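PDB 2BCO: succinylglutamate desuccinylase from Vibrio parahaemolyticus, which probably hydrolyses N-succinylglutamate to succinate and glutamate, the zinc-dependent last step of arginine degradation by the arginine succinyltransferase pathway. Local coordinates for residues M70-S75 / T235-A240; F275-N280 / E308-P313. All coordinates share one frame; numbering follows the deposited sequence.

Contact 1 of 2, residues M70-S75 / T235-A240; sequences MELVDS and TAFDLA
Leu72 and Phe237 meet as methyl group against ring edge. The leucine CD1 arrives close to the plane of the aromatic ring, 3.8 Å from Phe237 CD2 and only slightly farther from CE2, and the two side chains slant across one another. The CB bond of Leu72 points toward the facing helix. The phenylalanine starts off less directly: with CG anti to the backbone N (chi1 163°), its ring is carried back toward Leu72 and ends nearer than its CB bond alone would suggest. Leu72 also meets Asp238, the residue whose CA lies nearest to its own, at 6.9 Å. The carboxylate oxygen OD1 of Asp238 comes to 4.0 Å from Leu72 CB, and the other methyl, CD2, borders the same oxygen. These two helices, 68-81 and 235-245, belong to the alpha/beta catalytic domain of the zinc exopeptidase type, in which helices pack on a mixed sheet whose central strands, 55-60, 149-157 and 214-220, run parallel. Helix 68-81 follows the loop that supplies zinc ligands His63 and Glu66 and rests on strand 55-60 through Val73, whereas Phe237 reaches Met218 and Leu220 of strand 214-220 as well as Phe184 and Ala188 of helix 179-188. The polar half of the contact is built on one water. It donates to the backbone O of Leu72 at 2.7 Å and equally to Asp238 OD1 at 2.7 Å, linking two acceptors, a helix carbonyl and a carboxylate, through its two hydrogens. Asp238 extends its CG anti to its own backbone N (chi1 -180°), which carries the carboxylate out toward this water, while its second oxygen, OD2, forms a salt bridge to Arg242 one turn further along the same helix; this pairing probably favours the ionised acid.

Contact 2 of 2, residues F275-N280 / E308-P313; sequences FMFDDN and EAIVFP
Phe275, the last residue of strand 273-275, directs its ring at Pro313, with CE2 at 4.3 Å from the proline CB. The approach is oblique and rather loose, and the ring has closer company within its own segment: CZ of Phe277 lies 3.2 Å above its plane, displaced toward the rim. Met276 then turns the chain, its side chain pointing elsewhere while its backbone is hydrogen-bonded to that of Phe293 on strand 292-296, and the next residue faces the partner segment again. Phe277 makes the tighter contact. Its CG is wedged between the backbone N and the carbonyl carbon (chi1 46°), a setting that folds the ring back beside Phe275, whose CB lies over one of its faces, and aims its far end at strand 309-311. There CZ comes to 3.8 Å from Ile310 CD1, and CE2 is about as near. The isoleucine reaches out to meet it from the opposite direction, its CG1 anti to the backbone N (chi1 -170°) and the chain extended through to CD1. This belongs to the barrel-sandwich hybrid domain of the AstE/AspA family: the loop after strand 273-275 lies against strand 309-311, which is paired with 285-286 and with 322-335. On the other side of CZ from CE2, Phe277 CE1 stands 4.2 Å from Pro313 CB, so that one proline carbon serves both phenylalanines. Pro313 is brought round to them because the strand ends at Val311 and Phe312 takes a left-handed backbone conformation (phi 58°), which bends the chain. Beyond Phe277 the loop turns polar: the carboxylate of Asp279 forms a salt bridge with Arg315, and the backbone O of Asp279 accepts a hydrogen bond from Arg159, a residue of the catalytic domain.

Both contacts are largely buried and modest in extent, yet they belong to different domains, with centres 29 Å apart and no atoms touching. Contact 1 joins two helices of the catalytic domain, nearer the centre of the chain, whereas contact 2 sets a loop against a strand and its following turn in the barrel-sandwich hybrid domain, farther out. Their chemistry differs as well: the helix pair mixes a leucine–phenylalanine touch with a water-bridged carboxylate, while the loop and strand meet through apolar groups alone, two rings, an isoleucine and a proline. Neither contact includes a zinc ligand; Phe237 and Pro313 each have side chains about 13 Å from the metal.

Contact 1 of 2, residues M70-S75 / T235-A240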
# COMPACT_ATOMS: atom_id res chain seq x y z
N MSE A 70 -5.57 -6.10 -7.46
CA MSE A 70 -6.30 -7.33 -7.20
C MSE A 70 -6.13 -8.25 -8.40
O MSE A 70 -5.94 -9.46 -8.24
CB MSE A 70 -7.79 -7.03 -6.97
CG MSE A 70 -8.05 -5.96 -5.91
SE MSE A 70 -9.94 -5.66 -5.52
CE MSE A 70 -10.70 -6.24 -7.21
N GLU A 71 -6.18 -7.67 -9.60
CA GLU A 71 -6.02 -8.44 -10.83
C GLU A 71 -4.60 -9.00 -10.90
O GLU A 71 -4.41 -10.15 -11.28
CB GLU A 71 -6.28 -7.58 -12.08
CG GLU A 71 -7.69 -7.01 -12.20
CD GLU A 71 -8.11 -6.79 -13.66
OE1 GLU A 71 -8.46 -5.64 -14.04
OE2 GLU A 71 -8.08 -7.77 -14.44
N LEU A 72 -3.61 -8.18 -10.54
CA LEU A 72 -2.21 -8.62 -10.56
C LEU A 72 -2.01 -9.76 -9.57
O LEU A 72 -1.35 -10.76 -9.89
CB LEU A 72 -1.25 -7.48 -10.20
CG LEU A 72 -1.23 -6.29 -11.17
CD1 LEU A 72 -0.12 -5.33 -10.77
CD2 LEU A 72 -1.03 -6.79 -12.62
N VAL A 73 -2.57 -9.61 -8.38
CA VAL A 73 -2.47 -10.65 -7.36
C VAL A 73 -3.15 -11.91 -7.87
O VAL A 73 -2.64 -13.01 -7.72
CB VAL A 73 -3.15 -10.21 -6.03
CG1 VAL A 73 -3.27 -11.39 -5.07
CG2 VAL A 73 -2.32 -9.10 -5.37
N ASP A 74 -4.30 -11.74 -8.51
CA ASP A 74 -5.04 -12.89 -9.03
C ASP A 74 -4.24 -13.70 -10.05
O ASP A 74 -4.33 -14.93 -10.07
CB ASP A 74 -6.35 -12.43 -9.66
CG ASP A 74 -7.20 -13.59 -10.11
OD1 ASP A 74 -7.66 -14.36 -9.25
OD2 ASP A 74 -7.40 -13.73 -11.34
N SER A 75 -3.48 -13.02 -10.91
CA SER A 75 -2.66 -13.69 -11.92
C SER A 75 -1.42 -14.34 -11.30
O SER A 75 -0.93 -15.36 -11.79
CB SER A 75 -2.23 -12.70 -13.00
OG SER A 75 -3.37 -12.12 -13.62
N THR A 235 3.22 -3.22 -15.65
CA THR A 235 4.10 -4.32 -15.99
C THR A 235 5.43 -4.32 -15.21
O THR A 235 5.85 -5.36 -14.70
CB THR A 235 4.39 -4.33 -17.50
OG1 THR A 235 3.16 -4.47 -18.22
CG2 THR A 235 5.34 -5.48 -17.88
N ALA A 236 6.08 -3.18 -15.13
CA ALA A 236 7.36 -3.09 -14.42
C ALA A 236 7.18 -3.45 -12.94
O ALA A 236 7.98 -4.18 -12.37
CB ALA A 236 7.95 -1.69 -14.56
N PHE A 237 6.13 -2.93 -12.33
CA PHE A 237 5.89 -3.25 -10.94
C PHE A 237 5.64 -4.75 -10.74
O PHE A 237 6.21 -5.37 -9.85
CB PHE A 237 4.68 -2.48 -10.40
CG PHE A 237 4.14 -3.05 -9.13
CD1 PHE A 237 4.72 -2.75 -7.91
CD2 PHE A 237 3.06 -3.94 -9.15
CE1 PHE A 237 4.25 -3.32 -6.73
CE2 PHE A 237 2.59 -4.52 -7.98
CZ PHE A 237 3.18 -4.21 -6.77
N ASP A 238 4.75 -5.30 -11.56
CA ASP A 238 4.38 -6.71 -11.47
C ASP A 238 5.56 -7.66 -11.60
O ASP A 238 5.62 -8.69 -10.92
CB ASP A 238 3.32 -7.04 -12.52
CG ASP A 238 2.88 -8.48 -12.48
OD1 ASP A 238 2.32 -8.91 -11.46
OD2 ASP A 238 3.10 -9.20 -13.47
N LEU A 239 6.50 -7.32 -12.49
CA LEU A 239 7.69 -8.12 -12.73
C LEU A 239 8.60 -8.02 -11.51
O LEU A 239 9.18 -9.01 -11.07
CB LEU A 239 8.42 -7.59 -13.97
CG LEU A 239 9.29 -8.55 -14.78
CD1 LEU A 239 9.85 -7.80 -15.99
CD2 LEU A 239 10.41 -9.09 -13.94
N ALA A 240 8.72 -6.82 -10.97
CA ALA A 240 9.55 -6.61 -9.79
C ALA A 240 8.93 -7.39 -8.62
O ALA A 240 9.65 -7.99 -7.83
CB ALA A 240 9.62 -5.12 -9.45
O HOH W 1 0.24 -10.56 -12.04

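Contact 2 of 2, residues F275-N280 / E308-P313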
# COMPACT_ATOMS: atom_id res chain seq x y z
N PHE A 275 -10.06 25.15 -0.95
CA PHE A 275 -8.91 25.30 -1.83
C PHE A 275 -9.36 26.04 -3.08
O PHE A 275 -10.55 26.06 -3.38
CB PHE A 275 -8.37 23.93 -2.22
CG PHE A 275 -7.94 23.08 -1.06
CD1 PHE A 275 -6.90 23.49 -0.23
CD2 PHE A 275 -8.55 21.85 -0.82
CE1 PHE A 275 -6.47 22.69 0.83
CE2 PHE A 275 -8.13 21.04 0.23
CZ PHE A 275 -7.09 21.46 1.06
N MSE A 276 -8.43 26.63 -3.81
CA MSE A 276 -8.78 27.35 -5.02
C MSE A 276 -8.85 26.42 -6.23
O MSE A 276 -9.61 26.67 -7.17
CB MSE A 276 -7.78 28.47 -5.29
CG MSE A 276 -7.69 29.49 -4.17
SE MSE A 276 -6.55 30.98 -4.61
CE MSE A 276 -7.89 32.29 -5.06
N PHE A 277 -8.07 25.34 -6.19
CA PHE A 277 -8.05 24.38 -7.29
C PHE A 277 -9.30 23.51 -7.25
O PHE A 277 -9.99 23.42 -6.23
CB PHE A 277 -6.79 23.49 -7.22
CG PHE A 277 -6.46 22.96 -5.83
CD1 PHE A 277 -7.25 21.97 -5.23
CD2 PHE A 277 -5.36 23.46 -5.12
CE1 PHE A 277 -6.94 21.47 -3.95
CE2 PHE A 277 -5.04 22.97 -3.84
CZ PHE A 277 -5.84 21.98 -3.25
N ASP A 278 -9.60 22.86 -8.38
CA ASP A 278 -10.77 22.00 -8.50
C ASP A 278 -10.58 20.68 -7.78
O ASP A 278 -9.47 20.31 -7.41
CB ASP A 278 -11.08 21.72 -9.97
CG ASP A 278 -11.67 22.92 -10.68
OD1 ASP A 278 -11.89 22.84 -11.90
OD2 ASP A 278 -11.92 23.95 -10.00
N ASP A 279 -11.69 19.96 -7.59
CA ASP A 279 -11.65 18.67 -6.91
C ASP A 279 -10.83 17.62 -7.66
O ASP A 279 -10.35 16.67 -7.04
CB ASP A 279 -13.07 18.16 -6.67
CG ASP A 279 -13.83 19.02 -5.68
OD1 ASP A 279 -13.21 19.48 -4.69
OD2 ASP A 279 -15.05 19.24 -5.88
N ASN A 280 -10.67 17.78 -8.97
CA ASN A 280 -9.87 16.82 -9.74
C ASN A 280 -8.39 17.22 -9.71
O ASN A 280 -7.61 16.83 -10.58
CB ASN A 280 -10.37 16.75 -11.19
CG ASN A 280 -10.39 18.10 -11.88
OD1 ASN A 280 -9.83 19.08 -11.38
ND2 ASN A 280 -11.02 18.16 -13.05
N GLU A 308 7.54 23.14 -3.03
CA GLU A 308 6.46 22.39 -2.40
C GLU A 308 5.40 21.93 -3.40
O GLU A 308 5.14 22.59 -4.41
CB GLU A 308 5.77 23.22 -1.31
CG GLU A 308 6.58 23.44 -0.05
CD GLU A 308 5.75 24.05 1.07
OE1 GLU A 308 5.09 25.07 0.82
OE2 GLU A 308 5.75 23.50 2.19
N ALA A 309 4.80 20.79 -3.10
CA ALA A 309 3.75 20.23 -3.93
C ALA A 309 2.72 19.71 -2.95
O ALA A 309 3.05 19.32 -1.84
CB ALA A 309 4.29 19.09 -4.79
N ILE A 310 1.46 19.70 -3.36
CA ILE A 310 0.42 19.23 -2.47
C ILE A 310 0.10 17.77 -2.76
O ILE A 310 0.06 17.36 -3.92
CB ILE A 310 -0.84 20.11 -2.59
CG1 ILE A 310 -1.83 19.76 -1.48
CG2 ILE A 310 -1.48 19.94 -3.97
CD1 ILE A 310 -2.85 20.86 -1.25
N VAL A 311 -0.12 16.98 -1.71
CA VAL A 311 -0.44 15.55 -1.85
C VAL A 311 -1.63 15.17 -0.95
O VAL A 311 -1.71 15.60 0.20
CB VAL A 311 0.78 14.67 -1.47
CG1 VAL A 311 0.41 13.21 -1.57
CG2 VAL A 311 1.95 14.97 -2.38
N PHE A 312 -2.54 14.34 -1.46
CA PHE A 312 -3.71 13.91 -0.68
C PHE A 312 -4.56 15.07 -0.18
O PHE A 312 -4.74 15.24 1.03
CB PHE A 312 -3.27 13.08 0.55
CG PHE A 312 -2.41 11.89 0.22
CD1 PHE A 312 -1.25 11.63 0.96
CD2 PHE A 312 -2.74 11.03 -0.82
CE1 PHE A 312 -0.45 10.52 0.67
CE2 PHE A 312 -1.96 9.91 -1.11
CZ PHE A 312 -0.81 9.66 -0.37
N PRO A 313 -5.09 15.90 -1.09
CA PRO A 313 -5.91 17.02 -0.62
C PRO A 313 -7.33 16.53 -0.32
O PRO A 313 -7.85 15.68 -1.04
CB PRO A 313 -5.92 17.98 -1.82
CG PRO A 313 -4.76 17.53 -2.67
CD PRO A 313 -4.77 16.04 -2.52